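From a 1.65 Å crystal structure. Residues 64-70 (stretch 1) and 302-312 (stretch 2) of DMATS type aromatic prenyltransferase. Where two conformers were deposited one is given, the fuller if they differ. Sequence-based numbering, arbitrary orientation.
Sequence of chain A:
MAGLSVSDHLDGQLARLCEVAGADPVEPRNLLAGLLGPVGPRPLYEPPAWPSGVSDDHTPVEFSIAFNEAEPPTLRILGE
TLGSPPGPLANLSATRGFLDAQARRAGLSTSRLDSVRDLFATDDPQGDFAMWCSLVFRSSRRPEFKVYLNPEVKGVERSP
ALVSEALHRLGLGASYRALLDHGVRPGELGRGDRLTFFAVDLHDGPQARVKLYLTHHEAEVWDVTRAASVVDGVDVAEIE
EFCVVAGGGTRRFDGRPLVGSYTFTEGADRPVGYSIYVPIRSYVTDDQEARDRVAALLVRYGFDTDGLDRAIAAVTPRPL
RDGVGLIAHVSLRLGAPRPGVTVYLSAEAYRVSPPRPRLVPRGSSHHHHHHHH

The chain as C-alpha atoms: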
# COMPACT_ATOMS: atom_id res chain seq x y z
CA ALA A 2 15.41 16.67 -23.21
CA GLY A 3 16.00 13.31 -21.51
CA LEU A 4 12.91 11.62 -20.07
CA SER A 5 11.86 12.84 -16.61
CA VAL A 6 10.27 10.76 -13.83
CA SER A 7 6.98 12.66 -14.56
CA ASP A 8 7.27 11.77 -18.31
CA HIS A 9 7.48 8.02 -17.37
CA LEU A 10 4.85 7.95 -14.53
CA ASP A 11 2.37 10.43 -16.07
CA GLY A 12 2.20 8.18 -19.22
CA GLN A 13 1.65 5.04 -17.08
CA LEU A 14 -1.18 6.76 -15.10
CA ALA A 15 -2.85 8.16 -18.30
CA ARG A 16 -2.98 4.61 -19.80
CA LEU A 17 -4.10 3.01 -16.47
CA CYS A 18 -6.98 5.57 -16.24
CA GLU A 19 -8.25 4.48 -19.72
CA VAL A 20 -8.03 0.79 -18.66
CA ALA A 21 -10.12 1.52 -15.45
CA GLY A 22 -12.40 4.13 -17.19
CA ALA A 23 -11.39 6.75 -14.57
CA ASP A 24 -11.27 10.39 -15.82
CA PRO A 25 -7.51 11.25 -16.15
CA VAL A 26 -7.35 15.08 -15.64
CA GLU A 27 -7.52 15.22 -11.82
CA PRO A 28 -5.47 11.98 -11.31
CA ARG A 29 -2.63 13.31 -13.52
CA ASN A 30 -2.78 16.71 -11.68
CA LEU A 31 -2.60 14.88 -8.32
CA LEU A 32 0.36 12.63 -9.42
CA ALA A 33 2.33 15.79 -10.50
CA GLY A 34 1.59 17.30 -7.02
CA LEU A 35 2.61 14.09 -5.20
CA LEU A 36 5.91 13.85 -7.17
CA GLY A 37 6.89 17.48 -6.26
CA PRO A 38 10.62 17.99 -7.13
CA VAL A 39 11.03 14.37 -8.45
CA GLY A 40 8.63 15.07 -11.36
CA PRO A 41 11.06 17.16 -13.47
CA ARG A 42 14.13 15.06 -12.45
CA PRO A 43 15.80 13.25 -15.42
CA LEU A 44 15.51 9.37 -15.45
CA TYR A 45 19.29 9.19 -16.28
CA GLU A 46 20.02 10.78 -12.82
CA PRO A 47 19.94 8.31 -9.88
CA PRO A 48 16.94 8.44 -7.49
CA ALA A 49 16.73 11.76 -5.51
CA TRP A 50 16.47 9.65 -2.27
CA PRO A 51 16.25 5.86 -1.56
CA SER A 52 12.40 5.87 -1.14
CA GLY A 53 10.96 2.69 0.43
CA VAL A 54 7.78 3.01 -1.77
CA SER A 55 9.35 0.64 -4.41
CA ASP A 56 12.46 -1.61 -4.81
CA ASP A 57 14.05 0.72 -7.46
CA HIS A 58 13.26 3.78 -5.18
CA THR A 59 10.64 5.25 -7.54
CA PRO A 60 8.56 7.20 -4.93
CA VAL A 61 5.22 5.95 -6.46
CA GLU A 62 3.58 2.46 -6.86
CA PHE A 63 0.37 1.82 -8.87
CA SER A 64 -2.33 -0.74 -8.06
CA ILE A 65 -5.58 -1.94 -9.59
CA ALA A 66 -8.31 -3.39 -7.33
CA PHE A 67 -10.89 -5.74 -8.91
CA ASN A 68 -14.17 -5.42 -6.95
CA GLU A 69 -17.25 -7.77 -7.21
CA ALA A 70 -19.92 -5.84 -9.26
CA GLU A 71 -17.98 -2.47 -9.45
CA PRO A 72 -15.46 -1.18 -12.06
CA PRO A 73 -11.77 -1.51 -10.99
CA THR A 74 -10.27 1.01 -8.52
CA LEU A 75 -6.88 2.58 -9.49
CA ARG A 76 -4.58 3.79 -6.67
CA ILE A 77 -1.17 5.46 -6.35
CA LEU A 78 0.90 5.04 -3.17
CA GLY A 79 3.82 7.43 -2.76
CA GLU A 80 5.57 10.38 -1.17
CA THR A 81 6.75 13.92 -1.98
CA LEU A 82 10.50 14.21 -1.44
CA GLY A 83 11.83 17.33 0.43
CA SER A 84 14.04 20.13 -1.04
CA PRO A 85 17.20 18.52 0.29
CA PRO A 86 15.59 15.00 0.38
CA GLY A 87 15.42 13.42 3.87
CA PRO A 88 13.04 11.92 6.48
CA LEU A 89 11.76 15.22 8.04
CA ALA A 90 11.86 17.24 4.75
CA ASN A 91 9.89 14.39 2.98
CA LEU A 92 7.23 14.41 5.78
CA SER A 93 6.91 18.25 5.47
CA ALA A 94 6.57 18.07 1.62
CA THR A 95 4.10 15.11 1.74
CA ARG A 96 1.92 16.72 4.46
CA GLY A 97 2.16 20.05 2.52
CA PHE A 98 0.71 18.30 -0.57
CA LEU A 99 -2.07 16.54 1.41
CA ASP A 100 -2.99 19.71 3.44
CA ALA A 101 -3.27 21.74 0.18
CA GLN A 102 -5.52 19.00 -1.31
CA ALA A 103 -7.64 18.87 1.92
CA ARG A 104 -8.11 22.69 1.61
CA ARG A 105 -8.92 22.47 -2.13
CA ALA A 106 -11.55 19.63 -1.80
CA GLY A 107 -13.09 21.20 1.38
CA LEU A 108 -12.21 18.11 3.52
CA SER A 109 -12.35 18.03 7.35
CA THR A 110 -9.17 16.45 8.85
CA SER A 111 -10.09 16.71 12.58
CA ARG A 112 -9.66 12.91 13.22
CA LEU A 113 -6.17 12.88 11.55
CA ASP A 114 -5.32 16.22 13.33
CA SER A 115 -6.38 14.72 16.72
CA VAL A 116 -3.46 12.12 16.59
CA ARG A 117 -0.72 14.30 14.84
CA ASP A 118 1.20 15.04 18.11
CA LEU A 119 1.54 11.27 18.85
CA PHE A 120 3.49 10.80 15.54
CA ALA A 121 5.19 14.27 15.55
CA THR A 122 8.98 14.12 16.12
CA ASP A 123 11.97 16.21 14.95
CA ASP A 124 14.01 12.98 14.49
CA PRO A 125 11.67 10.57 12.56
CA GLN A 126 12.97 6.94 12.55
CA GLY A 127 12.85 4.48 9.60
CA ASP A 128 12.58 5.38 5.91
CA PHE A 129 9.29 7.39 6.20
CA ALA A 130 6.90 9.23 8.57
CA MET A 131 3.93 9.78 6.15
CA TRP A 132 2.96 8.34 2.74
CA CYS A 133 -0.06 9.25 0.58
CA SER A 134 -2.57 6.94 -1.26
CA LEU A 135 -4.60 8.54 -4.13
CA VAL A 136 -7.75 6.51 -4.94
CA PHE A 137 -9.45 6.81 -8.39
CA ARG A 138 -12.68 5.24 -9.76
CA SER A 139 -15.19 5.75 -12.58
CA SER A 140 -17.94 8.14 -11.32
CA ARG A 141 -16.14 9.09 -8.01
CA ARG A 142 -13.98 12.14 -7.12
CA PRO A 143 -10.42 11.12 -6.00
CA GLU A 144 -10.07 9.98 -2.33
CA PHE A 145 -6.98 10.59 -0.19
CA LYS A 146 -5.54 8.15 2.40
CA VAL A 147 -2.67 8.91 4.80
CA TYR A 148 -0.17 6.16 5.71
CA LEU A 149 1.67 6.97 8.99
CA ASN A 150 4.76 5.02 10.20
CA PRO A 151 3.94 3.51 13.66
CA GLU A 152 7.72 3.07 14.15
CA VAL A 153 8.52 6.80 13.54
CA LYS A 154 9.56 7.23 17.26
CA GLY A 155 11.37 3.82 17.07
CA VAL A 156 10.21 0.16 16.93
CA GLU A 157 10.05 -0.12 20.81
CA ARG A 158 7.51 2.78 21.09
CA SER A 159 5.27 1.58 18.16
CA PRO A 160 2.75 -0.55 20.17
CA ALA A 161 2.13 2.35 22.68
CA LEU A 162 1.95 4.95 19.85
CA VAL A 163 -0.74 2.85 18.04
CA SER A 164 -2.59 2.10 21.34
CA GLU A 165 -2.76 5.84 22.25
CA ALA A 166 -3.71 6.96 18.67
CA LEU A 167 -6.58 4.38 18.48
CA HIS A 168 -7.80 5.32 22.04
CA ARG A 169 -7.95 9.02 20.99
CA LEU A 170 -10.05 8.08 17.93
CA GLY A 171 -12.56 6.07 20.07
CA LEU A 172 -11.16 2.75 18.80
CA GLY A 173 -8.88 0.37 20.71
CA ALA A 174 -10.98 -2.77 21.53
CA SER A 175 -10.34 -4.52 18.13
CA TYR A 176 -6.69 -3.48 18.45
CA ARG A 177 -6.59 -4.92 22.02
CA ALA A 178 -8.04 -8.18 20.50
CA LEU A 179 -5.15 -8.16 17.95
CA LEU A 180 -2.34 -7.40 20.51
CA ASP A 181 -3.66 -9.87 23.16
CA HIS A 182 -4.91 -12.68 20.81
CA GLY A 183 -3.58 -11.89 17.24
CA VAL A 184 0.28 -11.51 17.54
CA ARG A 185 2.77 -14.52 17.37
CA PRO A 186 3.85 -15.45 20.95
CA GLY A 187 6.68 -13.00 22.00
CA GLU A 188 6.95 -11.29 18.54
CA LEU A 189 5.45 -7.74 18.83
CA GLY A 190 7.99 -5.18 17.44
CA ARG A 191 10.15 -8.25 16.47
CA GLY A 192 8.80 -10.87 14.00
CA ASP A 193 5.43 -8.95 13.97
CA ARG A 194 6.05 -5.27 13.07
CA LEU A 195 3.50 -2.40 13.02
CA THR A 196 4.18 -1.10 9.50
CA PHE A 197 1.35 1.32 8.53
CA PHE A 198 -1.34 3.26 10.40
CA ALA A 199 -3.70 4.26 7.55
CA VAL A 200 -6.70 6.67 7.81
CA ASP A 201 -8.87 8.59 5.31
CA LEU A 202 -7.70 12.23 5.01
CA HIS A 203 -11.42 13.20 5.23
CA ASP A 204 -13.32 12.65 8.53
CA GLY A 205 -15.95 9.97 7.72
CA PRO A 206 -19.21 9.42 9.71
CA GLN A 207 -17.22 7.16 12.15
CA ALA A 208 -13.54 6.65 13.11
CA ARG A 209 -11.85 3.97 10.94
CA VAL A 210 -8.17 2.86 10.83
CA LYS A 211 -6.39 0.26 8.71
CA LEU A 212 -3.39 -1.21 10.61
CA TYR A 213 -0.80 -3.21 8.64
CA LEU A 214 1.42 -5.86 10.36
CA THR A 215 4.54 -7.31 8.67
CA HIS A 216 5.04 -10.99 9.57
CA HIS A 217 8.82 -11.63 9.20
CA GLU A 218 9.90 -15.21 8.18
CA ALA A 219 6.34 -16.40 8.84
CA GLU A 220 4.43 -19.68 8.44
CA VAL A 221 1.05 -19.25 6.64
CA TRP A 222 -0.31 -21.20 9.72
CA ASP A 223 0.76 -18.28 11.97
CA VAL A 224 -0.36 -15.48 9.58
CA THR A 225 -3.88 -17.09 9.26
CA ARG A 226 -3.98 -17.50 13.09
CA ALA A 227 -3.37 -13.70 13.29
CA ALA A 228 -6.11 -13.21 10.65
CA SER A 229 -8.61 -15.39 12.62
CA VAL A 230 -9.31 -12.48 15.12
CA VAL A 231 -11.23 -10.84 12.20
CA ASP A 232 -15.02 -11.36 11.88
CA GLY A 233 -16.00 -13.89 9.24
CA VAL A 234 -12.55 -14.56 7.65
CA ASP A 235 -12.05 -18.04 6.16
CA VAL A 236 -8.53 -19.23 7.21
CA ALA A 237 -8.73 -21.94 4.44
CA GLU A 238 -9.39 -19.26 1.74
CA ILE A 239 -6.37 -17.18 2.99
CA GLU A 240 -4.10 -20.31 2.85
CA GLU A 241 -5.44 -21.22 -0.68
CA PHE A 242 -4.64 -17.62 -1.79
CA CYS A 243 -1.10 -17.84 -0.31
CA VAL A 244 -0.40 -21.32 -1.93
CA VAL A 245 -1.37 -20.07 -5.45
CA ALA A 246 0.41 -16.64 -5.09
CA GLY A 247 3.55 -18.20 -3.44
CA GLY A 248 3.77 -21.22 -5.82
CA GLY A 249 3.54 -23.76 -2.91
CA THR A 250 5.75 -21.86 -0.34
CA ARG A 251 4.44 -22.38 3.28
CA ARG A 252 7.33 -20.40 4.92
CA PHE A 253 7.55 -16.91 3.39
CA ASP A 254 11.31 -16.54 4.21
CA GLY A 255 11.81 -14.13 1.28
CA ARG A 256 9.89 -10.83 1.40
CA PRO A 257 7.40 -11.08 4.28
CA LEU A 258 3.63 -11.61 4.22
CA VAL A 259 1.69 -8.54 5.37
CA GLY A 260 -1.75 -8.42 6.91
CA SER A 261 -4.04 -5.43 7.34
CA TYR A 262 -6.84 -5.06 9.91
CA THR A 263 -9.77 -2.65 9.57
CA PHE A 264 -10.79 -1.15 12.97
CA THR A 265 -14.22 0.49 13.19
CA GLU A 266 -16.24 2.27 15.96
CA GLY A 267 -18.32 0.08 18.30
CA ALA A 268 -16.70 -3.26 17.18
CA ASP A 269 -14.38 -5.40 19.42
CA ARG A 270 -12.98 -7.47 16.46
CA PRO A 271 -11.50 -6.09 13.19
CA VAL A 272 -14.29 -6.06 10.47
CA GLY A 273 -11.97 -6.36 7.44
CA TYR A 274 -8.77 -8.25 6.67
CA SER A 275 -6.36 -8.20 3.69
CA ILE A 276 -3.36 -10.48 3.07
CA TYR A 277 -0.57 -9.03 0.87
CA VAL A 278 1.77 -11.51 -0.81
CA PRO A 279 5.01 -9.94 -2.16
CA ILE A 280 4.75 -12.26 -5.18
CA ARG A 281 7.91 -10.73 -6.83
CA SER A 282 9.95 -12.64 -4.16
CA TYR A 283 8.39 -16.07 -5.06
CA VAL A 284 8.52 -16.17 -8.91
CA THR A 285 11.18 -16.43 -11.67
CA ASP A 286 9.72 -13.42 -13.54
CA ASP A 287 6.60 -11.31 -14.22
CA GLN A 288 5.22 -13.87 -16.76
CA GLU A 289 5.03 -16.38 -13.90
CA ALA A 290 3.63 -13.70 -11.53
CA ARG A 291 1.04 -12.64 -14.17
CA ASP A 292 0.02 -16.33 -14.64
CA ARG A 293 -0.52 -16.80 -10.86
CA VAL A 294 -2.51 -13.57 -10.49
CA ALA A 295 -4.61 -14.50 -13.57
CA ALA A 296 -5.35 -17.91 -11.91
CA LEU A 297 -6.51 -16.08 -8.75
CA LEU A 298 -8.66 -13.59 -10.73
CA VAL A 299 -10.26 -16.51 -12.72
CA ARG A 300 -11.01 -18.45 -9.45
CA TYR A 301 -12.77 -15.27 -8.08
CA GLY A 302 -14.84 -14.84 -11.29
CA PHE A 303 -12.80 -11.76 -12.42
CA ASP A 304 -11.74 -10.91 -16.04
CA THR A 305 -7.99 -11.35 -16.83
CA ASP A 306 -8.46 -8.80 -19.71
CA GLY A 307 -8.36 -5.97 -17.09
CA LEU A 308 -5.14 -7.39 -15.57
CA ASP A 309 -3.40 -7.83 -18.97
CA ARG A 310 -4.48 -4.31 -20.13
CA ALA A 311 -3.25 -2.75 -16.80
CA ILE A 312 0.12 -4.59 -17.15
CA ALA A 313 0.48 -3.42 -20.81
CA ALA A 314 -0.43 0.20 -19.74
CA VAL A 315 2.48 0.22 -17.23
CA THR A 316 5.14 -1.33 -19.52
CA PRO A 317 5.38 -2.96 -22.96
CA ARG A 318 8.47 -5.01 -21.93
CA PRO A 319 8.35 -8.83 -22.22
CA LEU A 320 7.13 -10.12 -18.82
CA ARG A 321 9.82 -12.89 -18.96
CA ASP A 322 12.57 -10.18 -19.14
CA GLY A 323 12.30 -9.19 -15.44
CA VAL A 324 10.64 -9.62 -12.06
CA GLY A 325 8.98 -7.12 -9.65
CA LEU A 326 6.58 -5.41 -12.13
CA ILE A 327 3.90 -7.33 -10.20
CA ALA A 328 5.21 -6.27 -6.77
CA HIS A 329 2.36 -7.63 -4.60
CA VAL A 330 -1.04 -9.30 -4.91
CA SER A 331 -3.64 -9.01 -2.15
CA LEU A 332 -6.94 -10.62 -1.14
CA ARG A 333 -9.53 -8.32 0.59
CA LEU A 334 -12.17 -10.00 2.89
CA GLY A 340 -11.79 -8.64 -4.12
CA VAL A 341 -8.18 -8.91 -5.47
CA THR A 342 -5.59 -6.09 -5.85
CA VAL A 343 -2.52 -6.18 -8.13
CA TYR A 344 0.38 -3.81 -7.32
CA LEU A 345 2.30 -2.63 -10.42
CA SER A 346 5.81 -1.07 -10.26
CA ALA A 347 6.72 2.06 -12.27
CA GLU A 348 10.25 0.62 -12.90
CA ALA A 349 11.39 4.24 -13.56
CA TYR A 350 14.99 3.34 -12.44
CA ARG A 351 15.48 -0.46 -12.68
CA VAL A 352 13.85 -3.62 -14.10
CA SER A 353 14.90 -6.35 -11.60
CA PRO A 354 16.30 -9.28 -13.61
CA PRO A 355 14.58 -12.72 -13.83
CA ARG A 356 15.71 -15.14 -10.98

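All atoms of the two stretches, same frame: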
# COMPACT_ATOMS: atom_id res chain seq x y z
N SER A 64 -1.58 0.51 -8.28
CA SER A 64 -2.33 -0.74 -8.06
C SER A 64 -3.69 -0.65 -8.70
O SER A 64 -4.21 0.49 -8.89
CB SER A 64 -2.43 -1.09 -6.58
OG SER A 64 -3.09 -0.08 -5.84
N ILE A 65 -4.23 -1.81 -9.05
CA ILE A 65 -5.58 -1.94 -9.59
C ILE A 65 -6.32 -2.99 -8.75
O ILE A 65 -5.78 -4.07 -8.54
CB ILE A 65 -5.55 -2.21 -11.10
CG1 ILE A 65 -6.96 -2.36 -11.66
CG2 ILE A 65 -4.64 -3.35 -11.48
CD1 ILE A 65 -7.05 -2.03 -13.14
N ALA A 66 -7.44 -2.59 -8.20
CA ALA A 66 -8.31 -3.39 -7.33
C ALA A 66 -9.52 -3.82 -8.14
O ALA A 66 -10.26 -2.96 -8.59
CB ALA A 66 -8.70 -2.60 -6.10
N PHE A 67 -9.70 -5.13 -8.27
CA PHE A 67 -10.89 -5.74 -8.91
C PHE A 67 -11.90 -6.04 -7.82
O PHE A 67 -11.55 -6.70 -6.87
CB PHE A 67 -10.48 -6.96 -9.70
CG PHE A 67 -9.43 -6.65 -10.73
CD1 PHE A 67 -9.78 -6.17 -11.97
CD2 PHE A 67 -8.09 -6.87 -10.45
CE1 PHE A 67 -8.81 -5.88 -12.91
CE2 PHE A 67 -7.13 -6.61 -11.40
CZ PHE A 67 -7.49 -6.13 -12.64
N ASN A 68 -13.09 -5.47 -7.97
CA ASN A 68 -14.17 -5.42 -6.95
C ASN A 68 -15.36 -6.18 -7.54
O ASN A 68 -15.64 -5.96 -8.70
CB ASN A 68 -14.57 -3.96 -6.60
CG ASN A 68 -13.42 -2.98 -6.49
OD1 ASN A 68 -12.57 -3.10 -5.60
ND2 ASN A 68 -13.40 -1.96 -7.37
N GLU A 69 -16.02 -7.05 -6.77
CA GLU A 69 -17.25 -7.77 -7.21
C GLU A 69 -18.32 -6.73 -7.57
O GLU A 69 -18.62 -5.90 -6.71
CB GLU A 69 -17.77 -8.71 -6.12
N ALA A 70 -18.86 -6.77 -8.78
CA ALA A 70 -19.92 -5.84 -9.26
C ALA A 70 -19.54 -4.39 -8.90
O ALA A 70 -20.24 -3.79 -8.05
CB ALA A 70 -21.25 -6.24 -8.66
N GLY A 302 -13.86 -15.24 -10.28
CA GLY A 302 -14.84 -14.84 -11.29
C GLY A 302 -14.51 -13.50 -11.90
O GLY A 302 -15.44 -12.85 -12.41
N PHE A 303 -13.25 -13.07 -11.85
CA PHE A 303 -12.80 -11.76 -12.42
C PHE A 303 -12.33 -12.01 -13.86
O PHE A 303 -12.20 -13.20 -14.27
CB PHE A 303 -11.76 -11.09 -11.53
CG PHE A 303 -12.29 -10.53 -10.23
CD1 PHE A 303 -13.21 -9.49 -10.24
CD2 PHE A 303 -11.88 -11.03 -9.01
CE1 PHE A 303 -13.71 -8.98 -9.05
CE2 PHE A 303 -12.38 -10.52 -7.82
CZ PHE A 303 -13.30 -9.49 -7.84
N ASP A 304 -12.19 -10.92 -14.63
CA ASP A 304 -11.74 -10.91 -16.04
C ASP A 304 -10.24 -10.59 -16.11
O ASP A 304 -9.81 -9.45 -15.67
CB ASP A 304 -12.56 -9.92 -16.88
CG ASP A 304 -12.35 -10.04 -18.38
OD1 ASP A 304 -11.52 -10.88 -18.79
OD2 ASP A 304 -13.02 -9.28 -19.12
N THR A 305 -9.46 -11.50 -16.69
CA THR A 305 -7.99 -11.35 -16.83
C THR A 305 -7.65 -10.30 -17.90
O THR A 305 -6.50 -9.91 -17.96
CB THR A 305 -7.30 -12.68 -17.13
OG1 THR A 305 -7.72 -13.13 -18.41
CG2 THR A 305 -7.58 -13.75 -16.10
N ASP A 306 -8.63 -9.88 -18.71
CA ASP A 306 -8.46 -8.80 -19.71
C ASP A 306 -8.05 -7.50 -19.01
O ASP A 306 -7.18 -6.80 -19.53
CB ASP A 306 -9.72 -8.62 -20.55
CG ASP A 306 -9.95 -9.72 -21.57
OD1 ASP A 306 -9.01 -10.55 -21.78
OD2 ASP A 306 -11.04 -9.74 -22.15
N GLY A 307 -8.67 -7.19 -17.86
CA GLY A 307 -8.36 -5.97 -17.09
C GLY A 307 -6.93 -5.99 -16.59
O GLY A 307 -6.24 -4.96 -16.71
N LEU A 308 -6.51 -7.13 -16.06
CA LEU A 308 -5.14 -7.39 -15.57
C LEU A 308 -4.14 -7.19 -16.71
O LEU A 308 -3.18 -6.44 -16.54
CB LEU A 308 -5.06 -8.81 -15.03
CG LEU A 308 -3.65 -9.31 -14.73
CD1 LEU A 308 -3.10 -8.62 -13.52
CD2 LEU A 308 -3.62 -10.80 -14.56
N ASP A 309 -4.34 -7.88 -17.83
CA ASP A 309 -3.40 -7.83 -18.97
C ASP A 309 -3.36 -6.41 -19.56
O ASP A 309 -2.29 -6.00 -19.92
CB ASP A 309 -3.73 -8.89 -20.01
CG ASP A 309 -3.54 -10.28 -19.47
OD1 ASP A 309 -2.71 -10.45 -18.55
OD2 ASP A 309 -4.24 -11.18 -19.92
N ARG A 310 -4.47 -5.70 -19.61
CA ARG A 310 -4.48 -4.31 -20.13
C ARG A 310 -3.75 -3.39 -19.12
O ARG A 310 -2.98 -2.50 -19.59
CB ARG A 310 -5.91 -3.86 -20.44
CG ARG A 310 -6.47 -4.51 -21.71
CD ARG A 310 -7.61 -3.75 -22.38
NE ARG A 310 -8.58 -3.18 -21.46
CZ ARG A 310 -8.89 -1.86 -21.37
NH1 ARG A 310 -9.80 -1.46 -20.48
NH2 ARG A 310 -8.30 -0.96 -22.16
N ALA A 311 -3.94 -3.60 -17.82
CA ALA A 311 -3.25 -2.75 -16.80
C ALA A 311 -1.74 -2.99 -16.90
O ALA A 311 -0.99 -2.04 -16.87
CB ALA A 311 -3.78 -3.02 -15.41
N ILE A 312 -1.32 -4.23 -17.03
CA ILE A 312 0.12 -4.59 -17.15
C ILE A 312 0.68 -3.86 -18.37
O ILE A 312 1.71 -3.17 -18.23
CB ILE A 312 0.31 -6.12 -17.21
CG1 ILE A 312 0.06 -6.79 -15.85
CG2 ILE A 312 1.68 -6.49 -17.75
CD1 ILE A 312 -0.18 -8.30 -15.95

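A helix can pack on a strand without a single hydrogen bond between them, through apolar and aromatic contacts in which large residues on one side lie against small ones, or against backbone, on the other. The contact between residues 64-70 and 302-312 of this DMATS type aromatic prenyltransferase is a compact example. The strand and the helix run nearly antiparallel, at 173°, with their axes 10.1 Å apart at closest approach, and the two stretches together bury 324 Å². No hydrogen bond crosses between the modelled atoms, although the side chain of Glu-69 is incomplete beyond CB.

The aromatic part of the contact lies where Phe-67 meets the residues leading into the helix. Its CB sits over one face of the Phe-303 ring, 3.9 Å from the ring centroid and 16° off the normal, a CH-pi arrangement in which a methylene rather than a second ring covers the aromatic face. The closest pair of side-chain atoms, Phe-67 CB and Phe-303 CD1, is 3.8 Å apart. Main-chain atoms complete the setting: Phe-67 O approaches Phe-303 CZ to 3.4 Å, while Asn-68 C lies 3.6 Å from Phe-303 CE1, at the ring edge. Phe-303 thus packs against backbone as well as side chain, which explains how Asn-68 can take part although its own CA-to-CB bond points away.

Aliphatic and ring-to-backbone packing extends the contact along the helix. Alternation in the strand turns Ile-65 and Phe-67 toward the helix, while Ser-64 and Ala-66, both buried, make no contact with it. Ile-65 CG2 meets Ala-311 CB at 4.0 Å. The ring of Phe-67 reaches the helix backbone, with CZ 3.7 Å from Leu-308 N and 4.0 Å from Gly-307 C; the latter atom lies at the ring edge. A looser apolar contact joins Phe-67 CZ to Leu-308 CB at 4.3 Å. Gly-307 illustrates the value of a missing side chain: an ideal CB there would point toward the strand and lie only 3.0 Å from Phe-67 CE1, a tight fit.

Polar interactions within stretch 2 organise the helical partner. Asp-304, at the N-cap position, accepts a capping bond from Asp-306 N to its OD1 at 3.1 Å, with a nearly straight N-H...acceptor angle of 166°, satisfying an amide at the start of the helix. Farther along, Ala-311 N donates to Gly-307 O at 2.9 Å, a helical bond linking the glycine beside the Phe-67 ring to Ala-311, whose CA-to-CB bond points toward the strand. One turn of helix therefore separates the two.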